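Local coordinates for protein latent form of PPO4 Tyrosinase (Agaricus bisporus var. bisporus H97, PDB 4OUA) that is a copper-containing oxidase that hydroxylates monophenols and oxidises the resulting o-diphenols to o-quinones, the initial step of melanin synthesis, at residues A227-F232 against R287-W292; S233-F238 against S245-H250; H90-S95 against V339-T344. All coordinates share one frame; numbering follows the deposited sequence.

Contacts 2 and 3 each reach the dicopper centre, while contact 1 lies farther off, the side chain of His-288 about 11 Å from a copper ion. Contacts 1 and 2, with centres 10 Å apart, are directly joined: Phe-232 O lies 2.7 Å from Leu-246 N, a probable hydrogen bond, and the two contacts share a sodium ion held by the carbonyl oxygens of Glu-230 and Gly-236. Contact 1 meets contact 3, centres 13 Å apart, where Leu-289 and Ser-290 pack against Arg-91. Contacts 2 and 3 do not touch, their centres lying 18 Å apart, yet each supplies a copper ligand, His-250 in one and His-90 in the other, and one water bound to both coppers belongs to both contacts.

Contact 1. Residues A227-F232 against R287-W292; sequences ANWEAF and RHLSLW. With NA (sodium ion), chain K.
Phe-232 and Trp-292 mark the closest backbone approach, with 9.0 Å between their CA atoms; no hydrogen bond links 227-232, which includes a weakly bonded helical turn, to the regular helix of 287-292. Side chains bridge the gap. Both Phe-232 and Trp-292 extend CG away from their own backbone N (chi1 169° in Phe-232), which sends the two rings past each other in opposite directions. They stack face to face, the Phe-232 ring over the five-membered ring of Trp-292 with centroids 3.6 Å apart and planes at 12°. Leu-289 reaches the edge of the Phe-232 ring, CD1 to CE2 3.7 Å, near the ring plane. Trp-229 completes the cluster obliquely: its six-membered ring makes 67° with that of Trp-292, and Trp-292 CZ3 comes to its edge. The indole nitrogens have partners elsewhere, Trp-292 NE1 on Asn-226 O and Trp-229 NE1 on Val-84 O. An alanine replacing Trp-292 would probably strip one face of Phe-232 of its stacking partner and leave Asn-226 O without its indole donor. Together Trp-229, Phe-232 and Trp-292 form an aromatic cluster, here fastening a short helix to helix 277-295 within the tyrosinase central domain.

Contact 2. Residues S233-F238 against S245-H250; sequences SNHGEF and SLEAVH. With NA (sodium ion), chain K; CU1 (copper (I) ion), chain I.
The start of helix 246-258, which carries a copper ligand, meets the loop before it here, through Ser-245 and Glu-247 on the helix side and Asn-234 and His-235 on the loop side. Ser-245 is the helix N-cap: its OG accepts from Ala-248 N at 3.2 Å. The same hydroxyl donates to Asn-234 O at 2.9 Å, approaching from 64° above the carbonyl plane, so one oxygen both caps the helix and ties down the loop. Next to it, the carboxylate of Glu-247 lies flat over one face of the His-235 imidazole, planes 10° apart, with OE1 3.2 Å above the ring plane over its centre. An extended chain, CG turned away from the backbone N (chi1 -167°), carries the carboxylate there. Ser-82 steadies both layers of this stack, its OG bonding His-235 ND1 and its N bonding Glu-247 OE2. Directly after His-235, Gly-236 O binds the sodium ion at 2.6 Å, together with Glu-230 O. About one turn along the helix from Glu-247 is His-250; Glu-247 O lies at the edge of its ring, in plane, and takes a weak bond from ND1, while His-250 NE2 binds copper at 2.0 Å. With His-254 and His-282, His-250 forms the three-histidine CuB site characteristic of type-3 copper proteins.

Contact 3. Residues H90-S95 against V339-T344; sequences HRVYVS and VPLTDT. With CU1 (copper (I) ion), chain H.
Helix 86-109 supplies a ligand of the CuA site and packs through Arg-91 and Val-92 on the loop 339-344, between strands 335-337 and 349-350. Arg-91 carries the contact, its CA lying 7.8 Å from that of Leu-341. Its side chain leaves the helix nearly straight and then bends at chi3 (-69°), which sets the guanidinium edge-on to the loop carbonyls. NH1 lies 2.7 Å from Leu-341 O, near the guanidinium plane, but the N-H...O angle of 129° makes this a weak hydrogen bond. Thr-344 approaches from above: its CG2 methyl sits 3.3 Å over one guanidinium face, offset toward the rim on the NH1 side, and the two side chains cross at about a right angle. Its hydroxyl is directed elsewhere, OG1 bonding to Tyr-349 O. Beside the arginine, Val-92 CB meets Leu-341 CD1 at 4.3 Å, and both residues also touch Trp-336.

The charged group has its main partner on helix 277-295, where Asp-286 OD1 forms a salt bridge with NE. Gln-293 OE1 accepts from NH2, and the amide nitrogen of the same glutamine bonds Thr-342 O, so Gln-293 of helix 277-295 bridges Arg-91 to the loop. With NE paired to Asp-286, NH2 bonded to Gln-293 OE1 and NH1 weakly to Leu-341 O, the buried positive charge is probably well compensated. Within the helix, Arg-91 O accepts from both Ser-95 N and Ser-95 OG. Immediately before Arg-91 comes His-90, whose ND1 bonds Phe-86 O and whose NE2 binds copper at 2.0 Å. With His-56 and His-81, it makes up the CuA half of the type-3 dicopper centre of tyrosinases.

Contact 1. Residues A227-F232 against R287-W292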
ATOM      1  N   ALA B 227      13.623   5.593   9.747  1.00 44.90           N
ATOM      2  CA  ALA B 227      13.785   6.541  10.846  1.00 41.54           C
ATOM      3  C   ALA B 227      13.592   7.996  10.428  1.00 39.54           C
ATOM      4  O   ALA B 227      13.573   8.889  11.276  1.00 35.98           O
ATOM      5  CB  ALA B 227      15.154   6.359  11.484  1.00 38.64           C
ATOM      6  N   ASN B 228      13.453   8.238   9.129  1.00 34.47           N
ATOM      7  CA  ASN B 228      13.195   9.588   8.638  1.00 36.32           C
ATOM      8  C   ASN B 228      12.099   9.595   7.579  1.00 39.33           C
ATOM      9  O   ASN B 228      11.766   8.557   7.009  1.00 43.74           O
ATOM     10  CB  ASN B 228      14.477  10.217   8.084  1.00 37.72           C
ATOM     11  CG  ASN B 228      14.999   9.499   6.857  1.00 42.75           C
ATOM     12  OD1 ASN B 228      14.572   9.773   5.735  1.00 48.70           O
ATOM     13  ND2 ASN B 228      15.935   8.579   7.062  1.00 46.83           N
ATOM     14  N   TRP B 229      11.538  10.772   7.318  1.00 40.17           N
ATOM     15  CA  TRP B 229      10.381  10.888   6.439  1.00 40.17           C
ATOM     16  C   TRP B 229      10.680  10.499   4.992  1.00 43.50           C
ATOM     17  O   TRP B 229       9.866   9.848   4.342  1.00 52.11           O
ATOM     18  CB  TRP B 229       9.824  12.313   6.480  1.00 41.58           C
ATOM     19  CG  TRP B 229       8.513  12.451   5.775  1.00 42.19           C
ATOM     20  CD1 TRP B 229       8.301  12.963   4.529  1.00 40.02           C
ATOM     21  CD2 TRP B 229       7.228  12.055   6.270  1.00 42.95           C
ATOM     22  NE1 TRP B 229       6.963  12.918   4.219  1.00 36.53           N
ATOM     23  CE2 TRP B 229       6.282  12.364   5.272  1.00 39.61           C
ATOM     24  CE3 TRP B 229       6.785  11.472   7.462  1.00 39.45           C
ATOM     25  CZ2 TRP B 229       4.920  12.111   5.428  1.00 35.88           C
ATOM     26  CZ3 TRP B 229       5.433  11.220   7.616  1.00 39.18           C
ATOM     27  CH2 TRP B 229       4.517  11.538   6.604  1.00 35.80           C
ATOM     28  N   GLU B 230      11.845  10.899   4.490  1.00 44.32           N
ATOM     29  CA  GLU B 230      12.205  10.643   3.097  1.00 47.56           C
ATOM     30  C   GLU B 230      12.312   9.151   2.786  1.00 47.44           C
ATOM     31  O   GLU B 230      11.986   8.713   1.683  1.00 48.83           O
ATOM     32  CB  GLU B 230      13.525  11.341   2.751  1.00 47.78           C
ATOM     33  CG  GLU B 230      13.382  12.821   2.424  1.00 51.42           C
ATOM     34  CD  GLU B 230      12.696  13.061   1.090  1.00 59.13           C
ATOM     35  OE1 GLU B 230      12.498  12.084   0.335  1.00 53.70           O
ATOM     36  OE2 GLU B 230      12.356  14.227   0.797  1.00 54.42           O
ATOM     37  N   ALA B 231      12.768   8.376   3.765  1.00 45.93           N
ATOM     38  CA  ALA B 231      12.964   6.944   3.578  1.00 45.69           C
ATOM     39  C   ALA B 231      11.662   6.168   3.742  1.00 48.87           C
ATOM     40  O   ALA B 231      11.541   5.033   3.276  1.00 45.19           O
ATOM     41  CB  ALA B 231      14.009   6.426   4.551  1.00 38.48           C
ATOM     42  N   PHE B 232      10.689   6.790   4.402  1.00 39.74           N
ATOM     43  CA  PHE B 232       9.433   6.127   4.734  1.00 35.96           C
ATOM     44  C   PHE B 232       8.272   6.565   3.845  1.00 44.99           C
ATOM     45  O   PHE B 232       7.347   5.792   3.595  1.00 48.32           O
ATOM     46  CB  PHE B 232       9.078   6.384   6.202  1.00 41.12           C
ATOM     47  CG  PHE B 232       7.682   5.970   6.572  1.00 46.10           C
ATOM     48  CD1 PHE B 232       7.405   4.663   6.936  1.00 45.06           C
ATOM     49  CD2 PHE B 232       6.643   6.888   6.559  1.00 45.07           C
ATOM     50  CE1 PHE B 232       6.121   4.280   7.276  1.00 42.50           C
ATOM     51  CE2 PHE B 232       5.358   6.509   6.898  1.00 40.40           C
ATOM     52  CZ  PHE B 232       5.097   5.205   7.259  1.00 37.70           C
ATOM     53  N   ARG B 287      -3.251   2.675   8.061  1.00 31.60           N
ATOM     54  CA  ARG B 287      -3.016   1.946   9.298  1.00 31.87           C
ATOM     55  C   ARG B 287      -1.520   1.773   9.518  1.00 33.53           C
ATOM     56  O   ARG B 287      -1.039   1.819  10.651  1.00 33.16           O
ATOM     57  CB  ARG B 287      -3.713   0.585   9.269  1.00 29.95           C
ATOM     58  CG  ARG B 287      -3.342  -0.318  10.433  1.00 32.34           C
ATOM     59  CD  ARG B 287      -4.210  -1.563  10.479  1.00 31.10           C
ATOM     60  NE  ARG B 287      -3.644  -2.575  11.364  1.00 30.49           N
ATOM     61  CZ  ARG B 287      -2.849  -3.558  10.956  1.00 28.70           C
ATOM     62  NH1 ARG B 287      -2.534  -3.666   9.673  1.00 27.76           N
ATOM     63  NH2 ARG B 287      -2.372  -4.435  11.828  1.00 31.75           N
ATOM     64  N   HIS B 288      -0.789   1.575   8.426  1.00 32.66           N
ATOM     65  CA  HIS B 288       0.663   1.495   8.483  1.00 28.47           C
ATOM     66  C   HIS B 288       1.246   2.822   8.954  1.00 32.25           C
ATOM     67  O   HIS B 288       2.199   2.851   9.731  1.00 32.39           O
ATOM     68  CB  HIS B 288       1.239   1.117   7.118  1.00 29.37           C
ATOM     69  CG  HIS B 288       1.088  -0.332   6.773  1.00 34.91           C
ATOM     70  ND1 HIS B 288       1.370  -0.835   5.523  1.00 29.17           N
ATOM     71  CD2 HIS B 288       0.693  -1.391   7.524  1.00 34.67           C
ATOM     72  CE1 HIS B 288       1.151  -2.137   5.513  1.00 25.93           C
ATOM     73  NE2 HIS B 288       0.740  -2.500   6.714  1.00 32.40           N
ATOM     74  N   LEU B 289       0.659   3.918   8.483  1.00 28.23           N
ATOM     75  CA  LEU B 289       1.111   5.250   8.862  1.00 30.42           C
ATOM     76  C   LEU B 289       0.937   5.480  10.361  1.00 35.10           C
ATOM     77  O   LEU B 289       1.856   5.935  11.039  1.00 33.11           O
ATOM     78  CB  LEU B 289       0.355   6.321   8.073  1.00 26.57           C
ATOM     79  CG  LEU B 289       0.756   7.768   8.370  1.00 29.59           C
ATOM     80  CD1 LEU B 289       2.229   7.989   8.064  1.00 29.10           C
ATOM     81  CD2 LEU B 289      -0.109   8.747   7.590  1.00 26.99           C
ATOM     82  N   SER B 290      -0.247   5.156  10.873  1.00 38.42           N
ATOM     83  CA  SER B 290      -0.547   5.337  12.289  1.00 35.24           C
ATOM     84  C   SER B 290       0.314   4.436  13.169  1.00 36.04           C
ATOM     85  O   SER B 290       0.611   4.775  14.312  1.00 43.04           O
ATOM     86  CB  SER B 290      -2.030   5.068  12.559  1.00 33.41           C
ATOM     87  OG  SER B 290      -2.848   6.023  11.906  1.00 36.50           O
ATOM     88  N   LEU B 291       0.707   3.286  12.634  1.00 36.50           N
ATOM     89  CA  LEU B 291       1.568   2.367  13.368  1.00 37.06           C
ATOM     90  C   LEU B 291       2.994   2.903  13.421  1.00 44.28           C
ATOM     91  O   LEU B 291       3.636   2.888  14.471  1.00 43.27           O
ATOM     92  CB  LEU B 291       1.547   0.978  12.728  1.00 35.71           C
ATOM     93  CG  LEU B 291       0.231   0.199  12.825  1.00 39.44           C
ATOM     94  CD1 LEU B 291       0.295  -1.074  11.991  1.00 35.63           C
ATOM     95  CD2 LEU B 291      -0.102  -0.122  14.277  1.00 32.98           C
ATOM     96  N   TRP B 292       3.475   3.381  12.278  1.00 45.90           N
ATOM     97  CA  TRP B 292       4.823   3.928  12.165  1.00 39.60           C
ATOM     98  C   TRP B 292       4.998   5.166  13.040  1.00 43.15           C
ATOM     99  O   TRP B 292       6.080   5.408  13.578  1.00 43.23           O
ATOM    100  CB  TRP B 292       5.137   4.266  10.707  1.00 39.32           C
ATOM    101  CG  TRP B 292       6.478   4.896  10.507  1.00 44.00           C
ATOM    102  CD1 TRP B 292       7.668   4.252  10.344  1.00 43.73           C
ATOM    103  CD2 TRP B 292       6.766   6.297  10.440  1.00 48.04           C
ATOM    104  NE1 TRP B 292       8.682   5.165  10.183  1.00 43.75           N
ATOM    105  CE2 TRP B 292       8.154   6.428  10.237  1.00 47.66           C
ATOM    106  CE3 TRP B 292       5.986   7.455  10.532  1.00 46.76           C
ATOM    107  CZ2 TRP B 292       8.780   7.669  10.126  1.00 46.74           C
ATOM    108  CZ3 TRP B 292       6.608   8.686  10.420  1.00 49.25           C
ATOM    109  CH2 TRP B 292       7.991   8.783  10.220  1.00 48.13           C
TER
HETATM  110 NA    NA K 604      12.521   7.810  -0.502  1.00 46.61          NA

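Contact 2. Residues S233-F238 against S245-H250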
ATOM      1  N   SER B 233       8.323   7.802   3.363  1.00 43.87           N
ATOM      2  CA  SER B 233       7.172   8.396   2.696  1.00 37.35           C
ATOM      3  C   SER B 233       7.035   8.036   1.216  1.00 39.14           C
ATOM      4  O   SER B 233       5.930   7.757   0.755  1.00 42.35           O
ATOM      5  CB  SER B 233       7.213   9.920   2.838  1.00 38.52           C
ATOM      6  OG  SER B 233       8.215  10.481   2.009  1.00 47.05           O
ATOM      7  N   ASN B 234       8.134   8.040   0.466  1.00 45.90           N
ATOM      8  CA  ASN B 234       8.021   7.934  -0.991  1.00 46.53           C
ATOM      9  C   ASN B 234       9.023   7.018  -1.706  1.00 53.65           C
ATOM     10  O   ASN B 234       9.834   6.337  -1.075  1.00 46.55           O
ATOM     11  CB  ASN B 234       8.116   9.335  -1.600  1.00 46.38           C
ATOM     12  CG  ASN B 234       9.381  10.071  -1.184  1.00 48.54           C
ATOM     13  OD1 ASN B 234      10.407   9.994  -1.861  1.00 53.72           O
ATOM     14  ND2 ASN B 234       9.309  10.788  -0.068  1.00 45.60           N
ATOM     15  N   HIS B 235       8.949   7.028  -3.038  1.00 58.32           N
ATOM     16  CA  HIS B 235       9.767   6.173  -3.898  1.00 50.50           C
ATOM     17  C   HIS B 235      11.244   6.546  -3.910  1.00 60.09           C
ATOM     18  O   HIS B 235      12.102   5.674  -4.052  1.00 65.63           O
ATOM     19  CB  HIS B 235       9.247   6.218  -5.338  1.00 54.03           C
ATOM     20  CG  HIS B 235       7.984   5.447  -5.564  1.00 43.30           C
ATOM     21  ND1 HIS B 235       7.093   5.761  -6.564  1.00 36.68           N
ATOM     22  CD2 HIS B 235       7.473   4.366  -4.929  1.00 43.57           C
ATOM     23  CE1 HIS B 235       6.080   4.915  -6.535  1.00 49.49           C
ATOM     24  NE2 HIS B 235       6.287   4.056  -5.548  1.00 51.14           N
ATOM     25  N   GLY B 236      11.523   7.843  -3.787  1.00 57.93           N
ATOM     26  CA  GLY B 236      12.861   8.398  -3.937  1.00 62.04           C
ATOM     27  C   GLY B 236      14.030   7.529  -3.510  1.00 64.43           C
ATOM     28  O   GLY B 236      14.020   6.947  -2.424  1.00 60.82           O
ATOM     29  N   GLU B 237      15.040   7.440  -4.371  1.00 66.86           N
ATOM     30  CA  GLU B 237      16.233   6.657  -4.072  1.00 66.47           C
ATOM     31  C   GLU B 237      17.083   7.341  -3.006  1.00 69.20           C
ATOM     32  O   GLU B 237      18.289   7.512  -3.180  1.00 83.02           O
ATOM     33  CB  GLU B 237      17.062   6.428  -5.339  1.00 58.07           C
ATOM     34  N   PHE B 238      16.443   7.732  -1.908  1.00 62.32           N
ATOM     35  CA  PHE B 238      17.126   8.371  -0.788  1.00 64.47           C
ATOM     36  C   PHE B 238      18.239   7.465  -0.272  1.00 67.30           C
ATOM     37  O   PHE B 238      18.002   6.308   0.073  1.00 67.92           O
ATOM     38  CB  PHE B 238      16.129   8.698   0.329  1.00 60.73           C
ATOM     39  CG  PHE B 238      16.686   9.589   1.407  1.00 56.46           C
ATOM     40  CD1 PHE B 238      16.856  10.947   1.184  1.00 60.07           C
ATOM     41  CD2 PHE B 238      17.015   9.072   2.650  1.00 52.95           C
ATOM     42  CE1 PHE B 238      17.360  11.770   2.179  1.00 59.02           C
ATOM     43  CE2 PHE B 238      17.518   9.892   3.647  1.00 52.45           C
ATOM     44  CZ  PHE B 238      17.690  11.242   3.410  1.00 54.29           C
ATOM     45  N   SER B 245       9.979   1.723   1.420  1.00 35.77           N
ATOM     46  CA  SER B 245       9.185   2.847   1.891  1.00 35.10           C
ATOM     47  C   SER B 245       7.725   2.430   1.986  1.00 39.94           C
ATOM     48  O   SER B 245       7.338   1.386   1.461  1.00 41.64           O
ATOM     49  CB  SER B 245       9.338   4.049   0.959  1.00 36.76           C
ATOM     50  OG  SER B 245       9.000   3.700  -0.373  1.00 45.38           O
ATOM     51  N   LEU B 246       6.920   3.243   2.661  1.00 38.74           N
ATOM     52  CA  LEU B 246       5.486   2.989   2.754  1.00 35.37           C
ATOM     53  C   LEU B 246       4.890   2.820   1.362  1.00 32.18           C
ATOM     54  O   LEU B 246       4.107   1.903   1.115  1.00 32.17           O
ATOM     55  CB  LEU B 246       4.783   4.130   3.494  1.00 34.23           C
ATOM     56  CG  LEU B 246       3.289   3.960   3.782  1.00 30.85           C
ATOM     57  CD1 LEU B 246       3.064   2.967   4.915  1.00 30.44           C
ATOM     58  CD2 LEU B 246       2.639   5.297   4.095  1.00 33.92           C
ATOM     59  N   GLU B 247       5.284   3.706   0.452  1.00 31.01           N
ATOM     60  CA  GLU B 247       4.762   3.704  -0.907  1.00 34.08           C
ATOM     61  C   GLU B 247       5.207   2.460  -1.673  1.00 37.93           C
ATOM     62  O   GLU B 247       4.444   1.911  -2.468  1.00 34.80           O
ATOM     63  CB  GLU B 247       5.204   4.970  -1.645  1.00 34.45           C
ATOM     64  CG  GLU B 247       4.471   5.224  -2.952  1.00 33.43           C
ATOM     65  CD  GLU B 247       4.927   6.499  -3.638  1.00 38.00           C
ATOM     66  OE1 GLU B 247       6.063   6.943  -3.368  1.00 46.14           O
ATOM     67  OE2 GLU B 247       4.151   7.061  -4.439  1.00 37.70           O
ATOM     68  N   ALA B 248       6.438   2.018  -1.426  1.00 37.18           N
ATOM     69  CA  ALA B 248       6.980   0.831  -2.086  1.00 40.07           C
ATOM     70  C   ALA B 248       6.131  -0.404  -1.793  1.00 38.75           C
ATOM     71  O   ALA B 248       5.642  -1.065  -2.711  1.00 35.21           O
ATOM     72  CB  ALA B 248       8.418   0.599  -1.656  1.00 37.26           C
ATOM     73  N   VAL B 249       5.965  -0.709  -0.509  1.00 38.89           N
ATOM     74  CA  VAL B 249       5.104  -1.805  -0.078  1.00 38.66           C
ATOM     75  C   VAL B 249       3.684  -1.585  -0.584  1.00 40.18           C
ATOM     76  O   VAL B 249       2.967  -2.532  -0.912  1.00 38.24           O
ATOM     77  CB  VAL B 249       5.086  -1.936   1.457  1.00 32.75           C
ATOM     78  CG1 VAL B 249       4.239  -3.125   1.879  1.00 35.81           C
ATOM     79  CG2 VAL B 249       6.503  -2.068   1.995  1.00 39.06           C
ATOM     80  N   HIS B 250       3.294  -0.316  -0.652  1.00 36.71           N
ATOM     81  CA  HIS B 250       1.976   0.076  -1.130  1.00 32.26           C
ATOM     82  C   HIS B 250       1.762  -0.291  -2.597  1.00 40.19           C
ATOM     83  O   HIS B 250       0.687  -0.751  -2.980  1.00 41.76           O
ATOM     84  CB  HIS B 250       1.781   1.578  -0.926  1.00 28.27           C
ATOM     85  CG  HIS B 250       0.801   2.198  -1.870  1.00 25.33           C
ATOM     86  ND1 HIS B 250       1.184   2.796  -3.050  1.00 26.02           N
ATOM     87  CD2 HIS B 250      -0.546   2.318  -1.806  1.00 30.19           C
ATOM     88  CE1 HIS B 250       0.115   3.257  -3.674  1.00 34.61           C
ATOM     89  NE2 HIS B 250      -0.947   2.980  -2.941  1.00 33.57           N
TER
HETATM   90 NA    NA K 604      12.521   7.810  -0.502  1.00 46.61          NA
HETATM   91 CU   CU1 I 602      -2.767   3.193  -3.841  1.00 36.96          CU
HETATM   92  O   HOH W   1      -2.628   5.468  -4.306  0.95 32.90           O

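Contact 3. Residues H90-S95 against V339-T344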
ATOM      1  N   HIS B  90      -3.146  10.904   1.122  1.00 25.19           N
ATOM      2  CA  HIS B  90      -4.014   9.741   1.029  1.00 27.16           C
ATOM      3  C   HIS B  90      -4.822   9.541   2.308  1.00 29.23           C
ATOM      4  O   HIS B  90      -5.916   8.976   2.274  1.00 32.40           O
ATOM      5  CB  HIS B  90      -3.199   8.485   0.713  1.00 31.09           C
ATOM      6  CG  HIS B  90      -2.697   8.434  -0.696  1.00 30.67           C
ATOM      7  ND1 HIS B  90      -1.614   9.167  -1.128  1.00 32.61           N
ATOM      8  CD2 HIS B  90      -3.140   7.745  -1.775  1.00 34.92           C
ATOM      9  CE1 HIS B  90      -1.406   8.928  -2.411  1.00 36.18           C
ATOM     10  NE2 HIS B  90      -2.319   8.069  -2.828  1.00 37.38           N
ATOM     11  N   ARG B  91      -4.281  10.007   3.432  1.00 30.10           N
ATOM     12  CA  ARG B  91      -4.984   9.919   4.711  1.00 30.00           C
ATOM     13  C   ARG B  91      -6.333  10.620   4.635  1.00 29.85           C
ATOM     14  O   ARG B  91      -7.376  10.014   4.874  1.00 28.13           O
ATOM     15  CB  ARG B  91      -4.150  10.526   5.843  1.00 25.41           C
ATOM     16  CG  ARG B  91      -4.942  10.756   7.127  1.00 31.50           C
ATOM     17  CD  ARG B  91      -4.043  10.835   8.357  1.00 26.47           C
ATOM     18  NE  ARG B  91      -3.435   9.547   8.678  1.00 24.83           N
ATOM     19  CZ  ARG B  91      -2.748   9.298   9.788  1.00 32.26           C
ATOM     20  NH1 ARG B  91      -2.578  10.250  10.695  1.00 30.46           N
ATOM     21  NH2 ARG B  91      -2.230   8.095   9.994  1.00 37.45           N
ATOM     22  N   VAL B  92      -6.302  11.903   4.289  1.00 28.68           N
ATOM     23  CA  VAL B  92      -7.518  12.696   4.161  1.00 27.52           C
ATOM     24  C   VAL B  92      -8.343  12.223   2.965  1.00 24.87           C
ATOM     25  O   VAL B  92      -9.547  12.459   2.903  1.00 27.22           O
ATOM     26  CB  VAL B  92      -7.205  14.218   4.030  1.00 24.28           C
ATOM     27  CG1 VAL B  92      -6.233  14.488   2.892  1.00 26.82           C
ATOM     28  CG2 VAL B  92      -8.488  15.018   3.845  1.00 35.72           C
ATOM     29  N   TYR B  93      -7.697  11.534   2.029  1.00 29.12           N
ATOM     30  CA  TYR B  93      -8.396  10.980   0.871  1.00 30.72           C
ATOM     31  C   TYR B  93      -9.323   9.831   1.263  1.00 27.84           C
ATOM     32  O   TYR B  93     -10.402   9.676   0.696  1.00 28.69           O
ATOM     33  CB  TYR B  93      -7.398  10.501  -0.185  1.00 26.68           C
ATOM     34  CG  TYR B  93      -8.041  10.038  -1.476  1.00 26.96           C
ATOM     35  CD1 TYR B  93      -9.160  10.686  -1.988  1.00 27.52           C
ATOM     36  CD2 TYR B  93      -7.521   8.967  -2.191  1.00 32.85           C
ATOM     37  CE1 TYR B  93      -9.748  10.271  -3.170  1.00 27.56           C
ATOM     38  CE2 TYR B  93      -8.102   8.546  -3.376  1.00 28.86           C
ATOM     39  CZ  TYR B  93      -9.214   9.203  -3.861  1.00 26.39           C
ATOM     40  OH  TYR B  93      -9.798   8.790  -5.037  1.00 29.20           O
ATOM     41  N   VAL B  94      -8.899   9.021   2.226  1.00 24.06           N
ATOM     42  CA  VAL B  94      -9.745   7.950   2.734  1.00 28.44           C
ATOM     43  C   VAL B  94     -10.874   8.520   3.592  1.00 31.84           C
ATOM     44  O   VAL B  94     -11.992   8.003   3.595  1.00 29.20           O
ATOM     45  CB  VAL B  94      -8.936   6.934   3.563  1.00 31.14           C
ATOM     46  CG1 VAL B  94      -9.849   5.852   4.124  1.00 22.18           C
ATOM     47  CG2 VAL B  94      -7.831   6.322   2.717  1.00 30.06           C
ATOM     48  N   SER B  95     -10.574   9.597   4.311  1.00 31.78           N
ATOM     49  CA  SER B  95     -11.542  10.207   5.215  1.00 32.97           C
ATOM     50  C   SER B  95     -12.755  10.754   4.471  1.00 31.86           C
ATOM     51  O   SER B  95     -13.890  10.559   4.904  1.00 39.77           O
ATOM     52  CB  SER B  95     -10.884  11.322   6.030  1.00 34.77           C
ATOM     53  OG  SER B  95      -9.869  10.803   6.871  1.00 43.86           O
ATOM     54  N   VAL B 339       0.184  18.977   8.784  1.00 31.36           N
ATOM     55  CA  VAL B 339       0.444  19.240  10.198  1.00 31.22           C
ATOM     56  C   VAL B 339      -0.585  18.599  11.132  1.00 29.70           C
ATOM     57  O   VAL B 339      -0.233  17.755  11.956  1.00 32.03           O
ATOM     58  CB  VAL B 339       0.497  20.753  10.487  1.00 30.06           C
ATOM     59  CG1 VAL B 339       0.461  21.007  11.984  1.00 26.13           C
ATOM     60  CG2 VAL B 339       1.737  21.373   9.858  1.00 31.38           C
ATOM     61  N   PRO B 340      -1.860  18.994  11.005  1.00 27.59           N
ATOM     62  CA  PRO B 340      -2.885  18.476  11.916  1.00 23.56           C
ATOM     63  C   PRO B 340      -3.230  17.015  11.645  1.00 30.32           C
ATOM     64  O   PRO B 340      -3.968  16.403  12.418  1.00 33.29           O
ATOM     65  CB  PRO B 340      -4.086  19.376  11.630  1.00 25.07           C
ATOM     66  CG  PRO B 340      -3.910  19.776  10.210  1.00 24.58           C
ATOM     67  CD  PRO B 340      -2.427  19.921  10.009  1.00 26.32           C
ATOM     68  N   LEU B 341      -2.695  16.463  10.561  1.00 30.63           N
ATOM     69  CA  LEU B 341      -3.029  15.103  10.160  1.00 32.24           C
ATOM     70  C   LEU B 341      -2.181  14.057  10.877  1.00 30.83           C
ATOM     71  O   LEU B 341      -2.059  12.925  10.411  1.00 30.83           O
ATOM     72  CB  LEU B 341      -2.881  14.945   8.646  1.00 31.96           C
ATOM     73  CG  LEU B 341      -3.882  15.732   7.799  1.00 28.36           C
ATOM     74  CD1 LEU B 341      -3.714  15.408   6.322  1.00 21.55           C
ATOM     75  CD2 LEU B 341      -5.304  15.450   8.258  1.00 29.22           C
ATOM     76  N   THR B 342      -1.597  14.435  12.009  1.00 26.16           N
ATOM     77  CA  THR B 342      -0.847  13.481  12.816  1.00 31.32           C
ATOM     78  C   THR B 342      -1.809  12.725  13.718  1.00 32.14           C
ATOM     79  O   THR B 342      -1.521  11.614  14.161  1.00 34.73           O
ATOM     80  CB  THR B 342       0.238  14.165  13.677  1.00 32.93           C
ATOM     81  OG1 THR B 342      -0.376  15.052  14.620  1.00 33.73           O
ATOM     82  CG2 THR B 342       1.201  14.949  12.802  1.00 39.18           C
ATOM     83  N   ASP B 343      -2.959  13.338  13.973  1.00 30.02           N
ATOM     84  CA  ASP B 343      -3.961  12.762  14.859  1.00 33.92           C
ATOM     85  C   ASP B 343      -5.203  12.330  14.085  1.00 38.14           C
ATOM     86  O   ASP B 343      -5.953  13.166  13.581  1.00 35.92           O
ATOM     87  CB  ASP B 343      -4.335  13.765  15.951  1.00 33.71           C
ATOM     88  CG  ASP B 343      -5.363  13.218  16.920  1.00 45.95           C
ATOM     89  OD1 ASP B 343      -5.514  11.980  16.997  1.00 47.15           O
ATOM     90  OD2 ASP B 343      -6.016  14.030  17.611  1.00 51.50           O
ATOM     91  N   THR B 344      -5.416  11.021  13.996  1.00 39.91           N
ATOM     92  CA  THR B 344      -6.564  10.478  13.276  1.00 32.76           C
ATOM     93  C   THR B 344      -7.857  10.686  14.057  1.00 32.21           C
ATOM     94  O   THR B 344      -8.949  10.556  13.504  1.00 31.13           O
ATOM     95  CB  THR B 344      -6.397   8.975  12.985  1.00 30.66           C
ATOM     96  OG1 THR B 344      -6.474   8.235  14.210  1.00 28.02           O
ATOM     97  CG2 THR B 344      -5.060   8.704  12.309  1.00 32.14           C
TER
HETATM   98 CU   CU1 H 601      -2.548   7.744  -4.826  1.00 43.35          CU
HETATM   99  O   HOH W   1      -2.628   5.468  -4.306  0.95 32.90           O